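Local coordinates for protein alpha-11 giardin (Giardia intestinalis, PDB 2II2) that belongs to the annexins, binds calcium, and probably takes part in parasite attachment to the intestinal mucosa and in cytoskeletal rearrangement, at residues V162-L167 with V199-S204. Residues are numbered along the deposited sequence; the frame is centred on the assembly and turned at random.
Sequences VLKHNL and VLTGKS
In this annexin, the C-terminal end of helix 187-201 packs at the surface against helix 156-169, where Thr201 and Lys164 touch. The contact is small and van der Waals in kind. The methyl CG2 of Thr201 lies against the aliphatic stem of Lys164, 3.9 Å from its CG and equally close to CD. The two side chains run past each other in opposite directions. Lys164 sets CG anti to its backbone N (chi1 172°) and stays extended through chi3, which lays its methylenes along the neighbouring helix end. The chain then bends at chi4, and NZ forms a salt bridge with Asp169 of its own helix. Lys164 CE stays 4.4 Å from Leu200 O, a loose approach. The Leu200 side chain reaches further back on helix 156-169, to Ala160 and Glu161.

The fold here is the all-helical annexin one, and this edge marks where helix 187-201 stops and the chain turns toward helix 205-212. Gly202 is the first residue to leave the helix, with a positive phi of 70°. Thr201 turns its hydroxyl to its own chain while the methyl faces Lys164. OG1 accepts a hydrogen bond from Lys203 N at 2.9 Å, an ST turn, and also bonds to Phe197 O. Ser204 then N-caps the next helix through Glu207 N. On helix 156-169, Asn166 ND2 bonds to Val162 O at 2.9 Å from above the carbonyl plane; Asn166 N reaches the same oxygen from the opposite face.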
loop_
_atom_site.group_PDB
_atom_site.type_symbol
_atom_site.label_atom_id
_atom_site.label_comp_id
_atom_site.label_asym_id
_atom_site.label_seq_id
_atom_site.Cartn_x
_atom_site.Cartn_y
_atom_site.Cartn_z
ATOM N N VAL A 162 15.178 20.677 -11.288
ATOM C CA VAL A 162 13.884 21.066 -10.731
ATOM C C VAL A 162 13.733 20.395 -9.355
ATOM O O VAL A 162 13.300 21.037 -8.372
ATOM C CB VAL A 162 12.703 20.669 -11.667
ATOM C CG1 VAL A 162 11.343 20.825 -10.949
ATOM C CG2 VAL A 162 12.737 21.489 -12.940
ATOM N N LEU A 163 14.081 19.113 -9.260
ATOM C CA LEU A 163 14.029 18.454 -7.966
ATOM C C LEU A 163 15.004 19.050 -6.956
ATOM O O LEU A 163 14.647 19.253 -5.800
ATOM C CB LEU A 163 14.272 16.947 -8.081
ATOM C CG LEU A 163 13.173 16.180 -8.812
ATOM C CD1 LEU A 163 13.533 14.710 -8.907
ATOM C CD2 LEU A 163 11.807 16.343 -8.108
ATOM N N LYS A 164 16.245 19.332 -7.358
ATOM C CA LYS A 164 17.187 19.936 -6.424
ATOM C C LYS A 164 16.662 21.288 -5.972
ATOM O O LYS A 164 16.684 21.617 -4.781
ATOM C CB LYS A 164 18.570 20.103 -7.078
ATOM C CG LYS A 164 19.589 20.915 -6.249
ATOM C CD LYS A 164 20.933 20.959 -6.969
ATOM C CE LYS A 164 21.983 21.693 -6.159
ATOM N NZ LYS A 164 21.732 23.142 -6.179
ATOM N N HIS A 165 16.189 22.089 -6.914
ATOM C CA HIS A 165 15.743 23.425 -6.564
ATOM C C HIS A 165 14.600 23.400 -5.555
ATOM O O HIS A 165 14.617 24.105 -4.547
ATOM C CB HIS A 165 15.307 24.183 -7.795
ATOM C CG HIS A 165 14.891 25.573 -7.493
ATOM N ND1 HIS A 165 15.796 26.549 -7.142
ATOM C CD2 HIS A 165 13.666 26.139 -7.415
ATOM C CE1 HIS A 165 15.145 27.672 -6.888
ATOM N NE2 HIS A 165 13.853 27.452 -7.050
ATOM N N ASN A 166 13.599 22.577 -5.848
ATOM C CA ASN A 166 12.427 22.540 -4.993
ATOM C C ASN A 166 12.650 21.815 -3.691
ATOM O O ASN A 166 12.192 22.285 -2.647
ATOM C CB ASN A 166 11.260 21.911 -5.735
ATOM C CG ASN A 166 10.622 22.863 -6.725
ATOM O OD1 ASN A 166 9.915 23.793 -6.321
ATOM N ND2 ASN A 166 10.880 22.666 -8.016
ATOM N N LEU A 167 13.397 20.717 -3.721
ATOM C CA LEU A 167 13.577 19.929 -2.494
ATOM C C LEU A 167 14.632 20.472 -1.560
ATOM O O LEU A 167 14.525 20.286 -0.355
ATOM C CB LEU A 167 13.880 18.450 -2.797
ATOM C CG LEU A 167 12.780 17.702 -3.544
ATOM C CD1 LEU A 167 13.251 16.316 -3.939
ATOM C CD2 LEU A 167 11.503 17.593 -2.733
ATOM N N VAL A 199 24.079 12.698 -8.322
ATOM C CA VAL A 199 25.355 13.264 -8.712
ATOM C C VAL A 199 25.391 14.759 -8.370
ATOM O O VAL A 199 26.369 15.260 -7.820
ATOM C CB VAL A 199 25.639 13.039 -10.216
ATOM C CG1 VAL A 199 26.894 13.807 -10.675
ATOM C CG2 VAL A 199 25.798 11.548 -10.521
ATOM N N LEU A 200 24.323 15.467 -8.710
ATOM C CA LEU A 200 24.231 16.908 -8.471
ATOM C C LEU A 200 24.285 17.303 -6.987
ATOM O O LEU A 200 24.843 18.350 -6.608
ATOM C CB LEU A 200 22.902 17.422 -9.036
ATOM C CG LEU A 200 22.724 17.693 -10.526
ATOM C CD1 LEU A 200 21.291 18.086 -10.832
ATOM C CD2 LEU A 200 23.654 18.806 -10.964
ATOM N N THR A 201 23.679 16.484 -6.132
ATOM C CA THR A 201 23.457 16.899 -4.749
ATOM C C THR A 201 24.264 16.134 -3.703
ATOM O O THR A 201 24.404 16.596 -2.564
ATOM C CB THR A 201 21.965 16.708 -4.330
ATOM O OG1 THR A 201 21.642 15.317 -4.323
ATOM C CG2 THR A 201 21.020 17.477 -5.229
ATOM N N GLY A 202 24.719 14.939 -4.068
ATOM C CA GLY A 202 25.301 14.012 -3.114
ATOM C C GLY A 202 24.302 13.413 -2.146
ATOM O O GLY A 202 24.684 12.782 -1.177
ATOM N N LYS A 203 23.014 13.547 -2.466
ATOM C CA LYS A 203 21.941 13.024 -1.639
ATOM C C LYS A 203 21.035 12.122 -2.449
ATOM O O LYS A 203 20.870 12.313 -3.663
ATOM C CB LYS A 203 21.088 14.182 -1.058
ATOM C CG LYS A 203 21.837 15.230 -0.266
ATOM C CD LYS A 203 22.307 14.668 1.050
ATOM C CE LYS A 203 22.780 15.754 2.015
ATOM N NZ LYS A 203 23.245 15.115 3.283
ATOM N N SER A 204 20.398 11.180 -1.759
ATOM C CA SER A 204 19.280 10.472 -2.340
ATOM C C SER A 204 18.051 11.392 -2.370
ATOM O O SER A 204 17.897 12.321 -1.563
ATOM C CB SER A 204 18.949 9.190 -1.575
ATOM O OG SER A 204 18.379 9.515 -0.330
#